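Local coordinates for protein catecholate siderophore receptor Fiu (Escherichia coli, PDB 6BPM) that carries iron complexed with catecholate siderophores across the outer membrane, drawing the energy for transport from the periplasm-spanning protein TonB, at residues 140-145 / 165-170; 94-99 / 135-140; 291-296 / 344-349. All coordinates share one frame; numbering follows the deposited sequence.

Contact 1: residues 140-145 / 165-170; sequences ISKQPR and TLDVNQ. With POG ((20S)-2,5,8,11,14,17-hexamethyl-3,6,9,12,15,18-hexaoxahenicosane-1,20-diol), chain C.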
loop_
_atom_site.group_PDB
_atom_site.type_symbol
_atom_site.label_atom_id
_atom_site.label_comp_id
_atom_site.label_asym_id
_atom_site.label_seq_id
_atom_site.Cartn_x
_atom_site.Cartn_y
_atom_site.Cartn_z
ATOM N N ILE A 140 -9.106 -4.371 -7.967
ATOM C CA ILE A 140 -9.865 -4.765 -9.144
ATOM C C ILE A 140 -11.039 -3.816 -9.306
ATOM O O ILE A 140 -11.873 -3.680 -8.399
ATOM C CB ILE A 140 -10.349 -6.214 -9.063
ATOM C CG1 ILE A 140 -9.147 -7.134 -8.854
ATOM C CG2 ILE A 140 -11.135 -6.536 -10.362
ATOM C CD1 ILE A 140 -8.045 -6.877 -9.880
ATOM N N SER A 141 -11.113 -3.174 -10.465
ATOM C CA SER A 141 -12.110 -2.138 -10.679
ATOM C C SER A 141 -13.461 -2.765 -10.988
ATOM O O SER A 141 -13.539 -3.805 -11.645
ATOM C CB SER A 141 -11.679 -1.221 -11.826
ATOM O OG SER A 141 -10.330 -0.782 -11.671
ATOM N N LYS A 142 -14.522 -2.141 -10.490
ATOM C CA LYS A 142 -15.861 -2.506 -10.908
ATOM C C LYS A 142 -16.010 -2.313 -12.419
ATOM O O LYS A 142 -15.389 -1.435 -13.029
ATOM C CB LYS A 142 -16.898 -1.661 -10.172
ATOM C CG LYS A 142 -16.959 -1.934 -8.699
ATOM C CD LYS A 142 -17.987 -1.069 -7.974
ATOM C CE LYS A 142 -17.983 -1.378 -6.467
ATOM N NZ LYS A 142 -19.005 -0.616 -5.687
ATOM N N GLN A 143 -16.811 -3.177 -13.027
ATOM C CA GLN A 143 -17.136 -3.163 -14.444
ATOM C C GLN A 143 -18.638 -3.317 -14.566
ATOM O O GLN A 143 -19.300 -3.772 -13.625
ATOM C CB GLN A 143 -16.424 -4.298 -15.197
ATOM C CG GLN A 143 -14.905 -4.192 -15.227
ATOM C CD GLN A 143 -14.477 -3.027 -16.085
ATOM O OE1 GLN A 143 -15.320 -2.338 -16.647
ATOM N NE2 GLN A 143 -13.174 -2.820 -16.223
ATOM N N PRO A 144 -19.218 -2.902 -15.689
ATOM C CA PRO A 144 -20.673 -3.013 -15.824
ATOM C C PRO A 144 -21.103 -4.464 -15.703
ATOM O O PRO A 144 -20.422 -5.368 -16.176
ATOM C CB PRO A 144 -20.946 -2.436 -17.219
ATOM C CG PRO A 144 -19.751 -1.536 -17.488
ATOM C CD PRO A 144 -18.597 -2.212 -16.835
ATOM N N ARG A 145 -22.228 -4.679 -15.041
ATOM C CA ARG A 145 -22.784 -6.003 -14.825
ATOM C C ARG A 145 -23.877 -6.298 -15.850
ATOM O O ARG A 145 -24.308 -5.428 -16.605
ATOM C CB ARG A 145 -23.343 -6.122 -13.410
ATOM C CG ARG A 145 -22.556 -5.346 -12.396
ATOM C CD ARG A 145 -22.988 -5.697 -10.996
ATOM N NE ARG A 145 -24.391 -5.432 -10.716
ATOM C CZ ARG A 145 -24.846 -4.352 -10.090
ATOM N NH1 ARG A 145 -24.001 -3.410 -9.681
ATOM N NH2 ARG A 145 -26.148 -4.223 -9.864
ATOM N N THR A 165 -22.367 6.878 -0.829
ATOM C CA THR A 165 -21.882 6.188 -2.016
ATOM C C THR A 165 -23.093 5.821 -2.840
ATOM O O THR A 165 -24.185 5.625 -2.296
ATOM C CB THR A 165 -21.106 4.901 -1.703
ATOM O OG1 THR A 165 -21.916 4.074 -0.856
ATOM C CG2 THR A 165 -19.791 5.201 -0.984
ATOM N N LEU A 166 -22.895 5.728 -4.152
ATOM C CA LEU A 166 -23.969 5.345 -5.052
ATOM C C LEU A 166 -23.392 4.461 -6.146
ATOM O O LEU A 166 -22.338 4.772 -6.717
ATOM C CB LEU A 166 -24.658 6.585 -5.632
ATOM C CG LEU A 166 -25.905 6.359 -6.475
ATOM C CD1 LEU A 166 -27.037 5.806 -5.614
ATOM C CD2 LEU A 166 -26.315 7.667 -7.110
ATOM N N ASP A 167 -24.067 3.347 -6.401
ATOM C CA ASP A 167 -23.660 2.366 -7.404
ATOM C C ASP A 167 -24.877 2.083 -8.269
ATOM O O ASP A 167 -25.866 1.537 -7.772
ATOM C CB ASP A 167 -23.135 1.085 -6.743
ATOM C CG ASP A 167 -22.328 0.193 -7.703
ATOM O OD1 ASP A 167 -22.254 0.501 -8.911
ATOM O OD2 ASP A 167 -21.729 -0.806 -7.234
ATOM N N VAL A 168 -24.816 2.478 -9.542
ATOM C CA VAL A 168 -25.929 2.364 -10.483
ATOM C C VAL A 168 -25.482 1.522 -11.676
ATOM O O VAL A 168 -24.443 1.807 -12.290
ATOM C CB VAL A 168 -26.417 3.744 -10.958
ATOM C CG1 VAL A 168 -27.323 3.588 -12.187
ATOM C CG2 VAL A 168 -27.156 4.458 -9.842
ATOM N N ASN A 169 -26.248 0.474 -11.992
ATOM C CA ASN A 169 -25.953 -0.348 -13.163
ATOM C C ASN A 169 -27.205 -0.481 -14.018
ATOM O O ASN A 169 -28.253 -0.925 -13.536
ATOM C CB ASN A 169 -25.432 -1.751 -12.780
ATOM C CG ASN A 169 -24.784 -2.483 -13.970
ATOM O OD1 ASN A 169 -23.556 -2.493 -14.110
ATOM N ND2 ASN A 169 -25.619 -3.048 -14.862
ATOM N N GLN A 170 -27.085 -0.143 -15.297
ATOM C CA GLN A 170 -28.234 -0.169 -16.185
ATOM C C GLN A 170 -27.865 -0.896 -17.470
ATOM O O GLN A 170 -26.935 -0.482 -18.173
ATOM C CB GLN A 170 -28.724 1.250 -16.476
ATOM C CG GLN A 170 -30.003 1.263 -17.291
ATOM C CD GLN A 170 -31.158 0.662 -16.531
ATOM O OE1 GLN A 170 -31.316 0.910 -15.334
ATOM N NE2 GLN A 170 -31.949 -0.170 -17.207
HETATM O OH POG C . -25.851 12.172 7.988
HETATM C C2 POG C . -26.508 13.269 7.421
HETATM C C1 POG C . -28.013 13.135 7.639
HETATM C C3 POG C . -26.198 13.307 5.930
HETATM O O2 POG C . -25.004 12.609 5.696
HETATM C C5 POG C . -25.042 11.503 4.830
HETATM O O1 POG C . -27.512 7.612 -1.412
HETATM C C4 POG C . -26.886 8.287 -0.357
HETATM C C6 POG C . -26.328 9.618 -0.845
HETATM O O3 POG C . -25.152 9.424 -1.605
HETATM C C7 POG C . -24.270 10.523 -1.615
HETATM C C8 POG C . -23.135 10.400 -2.619
HETATM O O4 POG C . -22.752 11.697 -2.996
HETATM C C9 POG C . -22.352 12.477 -1.900
HETATM C C10 POG C . -21.324 13.543 -2.308
HETATM O O5 POG C . -21.235 14.528 -1.304
HETATM C C11 POG C . -20.576 14.082 -0.139
HETATM C C12 POG C . -21.131 14.743 1.132
HETATM O O6 POG C . -21.198 13.837 2.195
HETATM C C13 POG C . -22.045 12.728 2.033
HETATM C C14 POG C . -23.137 12.730 3.099
HETATM O O7 POG C . -24.277 12.105 2.562
HETATM C C15 POG C . -25.400 11.944 3.396
HETATM C C16 POG C . -26.025 10.464 5.365
HETATM C C17 POG C . -23.456 14.146 3.599
HETATM C C18 POG C . -22.522 15.324 0.897
HETATM C C19 POG C . -21.755 14.171 -3.621
HETATM C C20 POG C . -23.585 9.605 -3.828
HETATM C C21 POG C . -26.096 10.488 0.398
#
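Asp167 OD2 is gripped by two cations: Lys142 NZ at 3.1 Å in a salt bridge, and Arg179 of the next barrel strand in another. The ammonium approaches from above the carboxylate plane, at the end of a lysine chain extended beyond CG, and it also bonds to Phe112 O and Asn181 OD1. Further along, Asn169 bonds the backbone of Arg145 with both ends of its amide. Its OD1 accepts from Arg145 N at 2.7 Å in a nearly straight bond (177°), while its ND2 gives a longer bond of 3.2 Å to Arg145 O, entering from above that carbonyl's plane. With CG trans to the backbone N (chi1 -165°), the amide extends from the barrel wall to this loop. Asn169 CB lies over one face of the Arg145 guanidinium, toward its rim, while NH2 forms a salt bridge with Asp147. A leucine in place of this asparagine would probably leave Arg145 N without its acceptor and Arg145 O without this donor, and let the loop backbone shift. The contact ties the loop after strand 135-141 of the plug sheet to barrel strand 161-171 through buried charges and the paired amide bonds of Asn169, so the junction depends on polar matching more than on apolar packing.

Contact 2: residues 94-99 / 135-140; sequences NSIYID and GSINMI
Ser95 opens the pairing of segment 94-99 with 135-140: its carbonyl O accepts from Ile137 N at 3.2 Å, while its CB lies near Gly135 O and its hydroxyl bonds to Ala132 N. Ile96 follows in parallel register with Ile137, the two CG2 methyls 4.4 Å apart on the face that also carries Ile98 and Met139. Leu58 of helix 58-62 packs against Ile96 and Met139 on that face. Tyr97 turns to the other face, beside Asn138. Tyr97 N donates to Ile137 O at 2.6 Å and Tyr97 O accepts from Met139 N at 2.7 Å, so both backbone polar groups of this one residue are bound to the neighbouring strand. The Tyr97 ring, with CG beside the backbone N (chi1 -57°), brings its CD1 to 3.3 Å from Ile137 O, which lies at the ring edge and in its plane. CE1 reaches Ser136 CB, and Tyr128 meets the same ring from outside the segments. Ile98 sets CG2 3.8 Å from Met139 O. At Asp99 the backbone N closes the series on Met139 O at 2.8 Å, just as the chain leaves the strand. Asn138 OD1 bonds to Gly100 N, holding the turn that follows. Asp99 OD1 accepts from Ser141 N, and OD2 pairs with Arg296 of the barrel. This parallel pair lies in the mixed sheet of the plug domain: regular backbone bonds join its two strands, while the carboxylate at the strand end carries the link onward to the barrel wall.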
loop_
_atom_site.group_PDB
_atom_site.type_symbol
_atom_site.label_atom_id
_atom_site.label_comp_id
_atom_site.label_asym_id
_atom_site.label_seq_id
_atom_site.Cartn_x
_atom_site.Cartn_y
_atom_site.Cartn_z
ATOM N N ASN A 94 5.112 1.232 -3.878
ATOM C CA ASN A 94 5.307 1.327 -5.325
ATOM C C ASN A 94 4.888 0.060 -6.065
ATOM O O ASN A 94 5.173 -0.069 -7.259
ATOM C CB ASN A 94 6.775 1.627 -5.633
ATOM C CG ASN A 94 7.695 0.521 -5.158
ATOM O OD1 ASN A 94 7.442 -0.092 -4.130
ATOM N ND2 ASN A 94 8.774 0.280 -5.881
ATOM N N SER A 95 4.244 -0.874 -5.382
ATOM C CA SER A 95 3.747 -2.123 -5.954
ATOM C C SER A 95 2.289 -2.300 -5.589
ATOM O O SER A 95 1.845 -3.384 -5.201
ATOM C CB SER A 95 4.572 -3.325 -5.495
ATOM O OG SER A 95 5.858 -3.314 -6.104
ATOM N N ILE A 96 1.551 -1.199 -5.605
ATOM C CA ILE A 96 0.102 -1.229 -5.576
ATOM C C ILE A 96 -0.364 -1.052 -7.004
ATOM O O ILE A 96 0.089 -0.130 -7.692
ATOM C CB ILE A 96 -0.472 -0.139 -4.669
ATOM C CG1 ILE A 96 0.028 -0.348 -3.237
ATOM C CG2 ILE A 96 -2.014 -0.196 -4.702
ATOM C CD1 ILE A 96 0.010 0.917 -2.410
ATOM N N TYR A 97 -1.216 -1.963 -7.471
ATOM C CA TYR A 97 -1.703 -1.963 -8.850
ATOM C C TYR A 97 -3.204 -1.734 -8.897
ATOM O O TYR A 97 -3.941 -2.145 -7.997
ATOM C CB TYR A 97 -1.372 -3.305 -9.579
ATOM C CG TYR A 97 0.094 -3.588 -9.558
ATOM C CD1 TYR A 97 0.705 -4.112 -8.414
ATOM C CD2 TYR A 97 0.888 -3.282 -10.648
ATOM C CE1 TYR A 97 2.067 -4.338 -8.369
ATOM C CE2 TYR A 97 2.254 -3.505 -10.614
ATOM C CZ TYR A 97 2.836 -4.035 -9.470
ATOM O OH TYR A 97 4.192 -4.246 -9.433
ATOM N N ILE A 98 -3.667 -1.137 -9.992
ATOM C CA ILE A 98 -5.093 -1.121 -10.297
ATOM C C ILE A 98 -5.277 -1.861 -11.607
ATOM O O ILE A 98 -4.642 -1.511 -12.614
ATOM C CB ILE A 98 -5.661 0.297 -10.347
ATOM C CG1 ILE A 98 -5.286 0.988 -9.020
ATOM C CG2 ILE A 98 -7.172 0.222 -10.510
ATOM C CD1 ILE A 98 -5.957 2.261 -8.752
ATOM N N ASP A 99 -6.060 -2.953 -11.557
ATOM C CA ASP A 99 -6.300 -3.833 -12.706
ATOM C C ASP A 99 -4.979 -4.279 -13.319
ATOM O O ASP A 99 -4.835 -4.414 -14.539
ATOM C CB ASP A 99 -7.213 -3.152 -13.738
ATOM C CG ASP A 99 -8.505 -2.635 -13.105
ATOM O OD1 ASP A 99 -9.274 -3.468 -12.556
ATOM O OD2 ASP A 99 -8.733 -1.396 -13.107
ATOM N N GLY A 135 5.830 -8.472 -2.502
ATOM C CA GLY A 135 4.652 -9.074 -3.099
ATOM C C GLY A 135 3.912 -8.025 -3.900
ATOM O O GLY A 135 4.484 -7.009 -4.276
ATOM N N SER A 136 2.622 -8.247 -4.107
ATOM C CA SER A 136 1.860 -7.322 -4.930
ATOM C C SER A 136 0.480 -7.111 -4.326
ATOM O O SER A 136 -0.087 -8.021 -3.715
ATOM C CB SER A 136 1.751 -7.810 -6.393
ATOM O OG SER A 136 1.099 -9.059 -6.490
ATOM N N ILE A 137 -0.023 -5.885 -4.465
ATOM C CA ILE A 137 -1.380 -5.517 -4.090
ATOM C C ILE A 137 -2.115 -4.992 -5.324
ATOM O O ILE A 137 -1.631 -4.084 -6.014
ATOM C CB ILE A 137 -1.387 -4.466 -2.977
ATOM C CG1 ILE A 137 -0.797 -5.072 -1.719
ATOM C CG2 ILE A 137 -2.813 -4.007 -2.746
ATOM C CD1 ILE A 137 0.145 -4.157 -0.965
ATOM N N ASN A 138 -3.277 -5.568 -5.604
ATOM C CA ASN A 138 -3.972 -5.327 -6.857
ATOM C C ASN A 138 -5.427 -5.003 -6.574
ATOM O O ASN A 138 -6.157 -5.843 -6.038
ATOM C CB ASN A 138 -3.850 -6.545 -7.757
ATOM C CG ASN A 138 -4.302 -6.271 -9.150
ATOM O OD1 ASN A 138 -4.480 -5.115 -9.541
ATOM N ND2 ASN A 138 -4.482 -7.323 -9.922
ATOM N N MET A 139 -5.848 -3.778 -6.902
ATOM C CA MET A 139 -7.247 -3.413 -6.747
ATOM C C MET A 139 -7.975 -3.676 -8.053
ATOM O O MET A 139 -7.486 -3.313 -9.127
ATOM C CB MET A 139 -7.397 -1.963 -6.320
ATOM C CG MET A 139 -6.630 -1.626 -5.054
ATOM S SD MET A 139 -6.765 0.101 -4.578
ATOM C CE MET A 139 -8.389 0.160 -3.836
ATOM N N ILE A 140 -9.106 -4.371 -7.967
ATOM C CA ILE A 140 -9.865 -4.765 -9.144
ATOM C C ILE A 140 -11.039 -3.816 -9.306
ATOM O O ILE A 140 -11.873 -3.680 -8.399
ATOM C CB ILE A 140 -10.349 -6.214 -9.063
ATOM C CG1 ILE A 140 -9.147 -7.134 -8.854
ATOM C CG2 ILE A 140 -11.135 -6.536 -10.362
ATOM C CD1 ILE A 140 -8.045 -6.877 -9.880
#

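Contact 3: residues 291-296 / 344-349; sequences IRNTTR and NQTNLT
Asn344 begins an antiparallel pairing of two neighbouring strands in the 22-stranded beta-barrel of a TonB-dependent receptor. Its amide and that of Asn293 exchange two hydrogen bonds, Asn344 ND2 to Asn293 OD1 at 3.1 Å and Asn293 ND2 to Asn344 OD1 at 3.0 Å. The side chains cross at about a right angle, with the amide planes 41° apart. Asn344 OD1 takes a second donor, Thr295 OG1, at 2.6 Å in its carbonyl plane, which helps fix the rotation of the amide. Gln345 forms a hydrogen-bonded pair with Thr294, N and O of each answering the other. At Thr346 the hydroxyl gives a weak bond to Asn293 OD1, and Thr346 CG2 makes a loose apolar touch with Ile291 CG2. Asn347 pairs with Arg292 through both backbone groups; its side chain runs alongside the arginine's, and its ND2 bonds to Tyr416 OH and Ser362 OG. Leu348 brings CD1 to 4.3 Å from Ile291 CG1, an apolar touch on the face shared with Asn293 and Thr295. At Thr349 the hydroxyl receives Arg292: the arginine chain, extended from CG to NE, reaches along the strands until Arg292 NH1 donates to Thr349 OG1 at 3.2 Å, almost straight (174°) and in the guanidinium plane.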
loop_
_atom_site.group_PDB
_atom_site.type_symbol
_atom_site.label_atom_id
_atom_site.label_comp_id
_atom_site.label_asym_id
_atom_site.label_seq_id
_atom_site.Cartn_x
_atom_site.Cartn_y
_atom_site.Cartn_z
ATOM N N ILE A 291 -7.964 -12.998 -26.812
ATOM C CA ILE A 291 -6.968 -11.934 -26.880
ATOM C C ILE A 291 -7.579 -10.703 -26.223
ATOM O O ILE A 291 -8.778 -10.438 -26.372
ATOM C CB ILE A 291 -6.536 -11.620 -28.327
ATOM C CG1 ILE A 291 -6.681 -12.850 -29.202
ATOM C CG2 ILE A 291 -5.078 -11.270 -28.402
ATOM C CD1 ILE A 291 -6.685 -12.529 -30.674
ATOM N N ARG A 292 -6.762 -9.977 -25.458
ATOM C CA ARG A 292 -7.173 -8.749 -24.795
ATOM C C ARG A 292 -6.162 -7.651 -25.081
ATOM O O ARG A 292 -4.959 -7.897 -25.190
ATOM C CB ARG A 292 -7.291 -8.906 -23.291
ATOM C CG ARG A 292 -8.236 -9.971 -22.839
ATOM C CD ARG A 292 -7.914 -10.386 -21.414
ATOM N NE ARG A 292 -8.806 -11.441 -20.939
ATOM C CZ ARG A 292 -8.606 -12.735 -21.153
ATOM N NH1 ARG A 292 -7.546 -13.139 -21.846
ATOM N NH2 ARG A 292 -9.468 -13.623 -20.680
ATOM N N ASN A 293 -6.658 -6.423 -25.190
ATOM C CA ASN A 293 -5.775 -5.273 -25.301
ATOM C C ASN A 293 -6.299 -4.176 -24.398
ATOM O O ASN A 293 -7.429 -3.709 -24.578
ATOM C CB ASN A 293 -5.664 -4.773 -26.733
ATOM C CG ASN A 293 -4.746 -3.595 -26.829
ATOM O OD1 ASN A 293 -3.570 -3.729 -27.170
ATOM N ND2 ASN A 293 -5.263 -2.428 -26.473
ATOM N N THR A 294 -5.474 -3.754 -23.442
ATOM C CA THR A 294 -5.873 -2.726 -22.494
ATOM C C THR A 294 -4.979 -1.514 -22.681
ATOM O O THR A 294 -3.774 -1.647 -22.906
ATOM C CB THR A 294 -5.796 -3.216 -21.049
ATOM O OG1 THR A 294 -6.500 -4.462 -20.925
ATOM C CG2 THR A 294 -6.452 -2.198 -20.127
ATOM N N THR A 295 -5.591 -0.337 -22.646
ATOM C CA THR A 295 -4.880 0.931 -22.680
ATOM C C THR A 295 -5.364 1.772 -21.515
ATOM O O THR A 295 -6.571 1.863 -21.278
ATOM C CB THR A 295 -5.108 1.679 -23.977
ATOM O OG1 THR A 295 -4.796 0.817 -25.089
ATOM C CG2 THR A 295 -4.199 2.907 -23.993
ATOM N N ARG A 296 -4.423 2.313 -20.740
ATOM C CA ARG A 296 -4.759 3.186 -19.625
ATOM C C ARG A 296 -3.917 4.441 -19.681
ATOM O O ARG A 296 -2.710 4.379 -19.938
ATOM C CB ARG A 296 -4.539 2.515 -18.268
ATOM C CG ARG A 296 -4.702 3.500 -17.109
ATOM C CD ARG A 296 -4.807 2.806 -15.781
ATOM N NE ARG A 296 -6.047 2.041 -15.684
ATOM C CZ ARG A 296 -6.322 1.187 -14.699
ATOM N NH1 ARG A 296 -5.441 0.996 -13.726
ATOM N NH2 ARG A 296 -7.481 0.533 -14.678
ATOM N N ASN A 344 -0.096 0.277 -22.683
ATOM C CA ASN A 344 -0.891 -0.603 -23.527
ATOM C C ASN A 344 -0.450 -2.047 -23.308
ATOM O O ASN A 344 0.730 -2.371 -23.490
ATOM C CB ASN A 344 -0.746 -0.220 -24.997
ATOM C CG ASN A 344 -1.694 -0.977 -25.875
ATOM O OD1 ASN A 344 -2.893 -0.722 -25.857
ATOM N ND2 ASN A 344 -1.173 -1.913 -26.650
ATOM N N GLN A 345 -1.387 -2.910 -22.914
ATOM C CA GLN A 345 -1.097 -4.318 -22.637
ATOM C C GLN A 345 -1.979 -5.248 -23.461
ATOM O O GLN A 345 -3.210 -5.159 -23.395
ATOM C CB GLN A 345 -1.293 -4.611 -21.155
ATOM C CG GLN A 345 -0.258 -3.935 -20.312
ATOM C CD GLN A 345 -0.583 -4.020 -18.844
ATOM O OE1 GLN A 345 -1.624 -4.559 -18.457
ATOM N NE2 GLN A 345 0.318 -3.496 -18.009
ATOM N N THR A 346 -1.343 -6.168 -24.188
ATOM C CA THR A 346 -1.998 -7.248 -24.934
ATOM C C THR A 346 -1.801 -8.580 -24.202
ATOM O O THR A 346 -0.665 -8.956 -23.882
ATOM C CB THR A 346 -1.412 -7.386 -26.338
ATOM O OG1 THR A 346 -1.476 -6.131 -27.030
ATOM C CG2 THR A 346 -2.193 -8.422 -27.125
ATOM N N ASN A 347 -2.898 -9.292 -23.939
ATOM C CA ASN A 347 -2.859 -10.594 -23.280
ATOM C C ASN A 347 -3.548 -11.661 -24.123
ATOM O O ASN A 347 -4.636 -11.441 -24.655
ATOM C CB ASN A 347 -3.521 -10.542 -21.910
ATOM C CG ASN A 347 -3.588 -11.900 -21.260
ATOM O OD1 ASN A 347 -4.661 -12.498 -21.166
ATOM N ND2 ASN A 347 -2.435 -12.411 -20.817
ATOM N N LEU A 348 -2.919 -12.827 -24.228
ATOM C CA LEU A 348 -3.495 -13.981 -24.910
ATOM C C LEU A 348 -3.529 -15.170 -23.954
ATOM O O LEU A 348 -2.485 -15.588 -23.437
ATOM C CB LEU A 348 -2.699 -14.331 -26.164
ATOM C CG LEU A 348 -2.970 -15.723 -26.709
ATOM C CD1 LEU A 348 -4.421 -15.805 -27.109
ATOM C CD2 LEU A 348 -2.085 -15.979 -27.903
ATOM N N THR A 349 -4.724 -15.690 -23.695
ATOM C CA THR A 349 -4.895 -16.923 -22.943
ATOM C C THR A 349 -5.476 -17.986 -23.861
ATOM O O THR A 349 -6.357 -17.705 -24.682
ATOM C CB THR A 349 -5.802 -16.729 -21.727
ATOM O OG1 THR A 349 -7.093 -16.269 -22.149
ATOM C CG2 THR A 349 -5.208 -15.702 -20.808
#

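Overall arrangement
The three contacts run from the plug into the barrel that encloses it. Contacts 1 and 2 share Ile140 and use successive parts of strand 135-141, although their centres lie about 20 Å apart: contact 2 pairs this strand within the plug, and contact 1 carries the chain beyond it to the barrel wall. Contact 3 belongs wholly to that wall, its centre about 17 Å from that of contact 2. Plug and wall meet directly here, since a salt bridge between Asp99 at the end of contact 2 and Arg296 in contact 3 joins the two, Asp99 OD2 to Arg296 NH2 2.8 Å. Bound POG molecules touch Leu166 in contact 1 and Thr295 and Asn344 in contact 3.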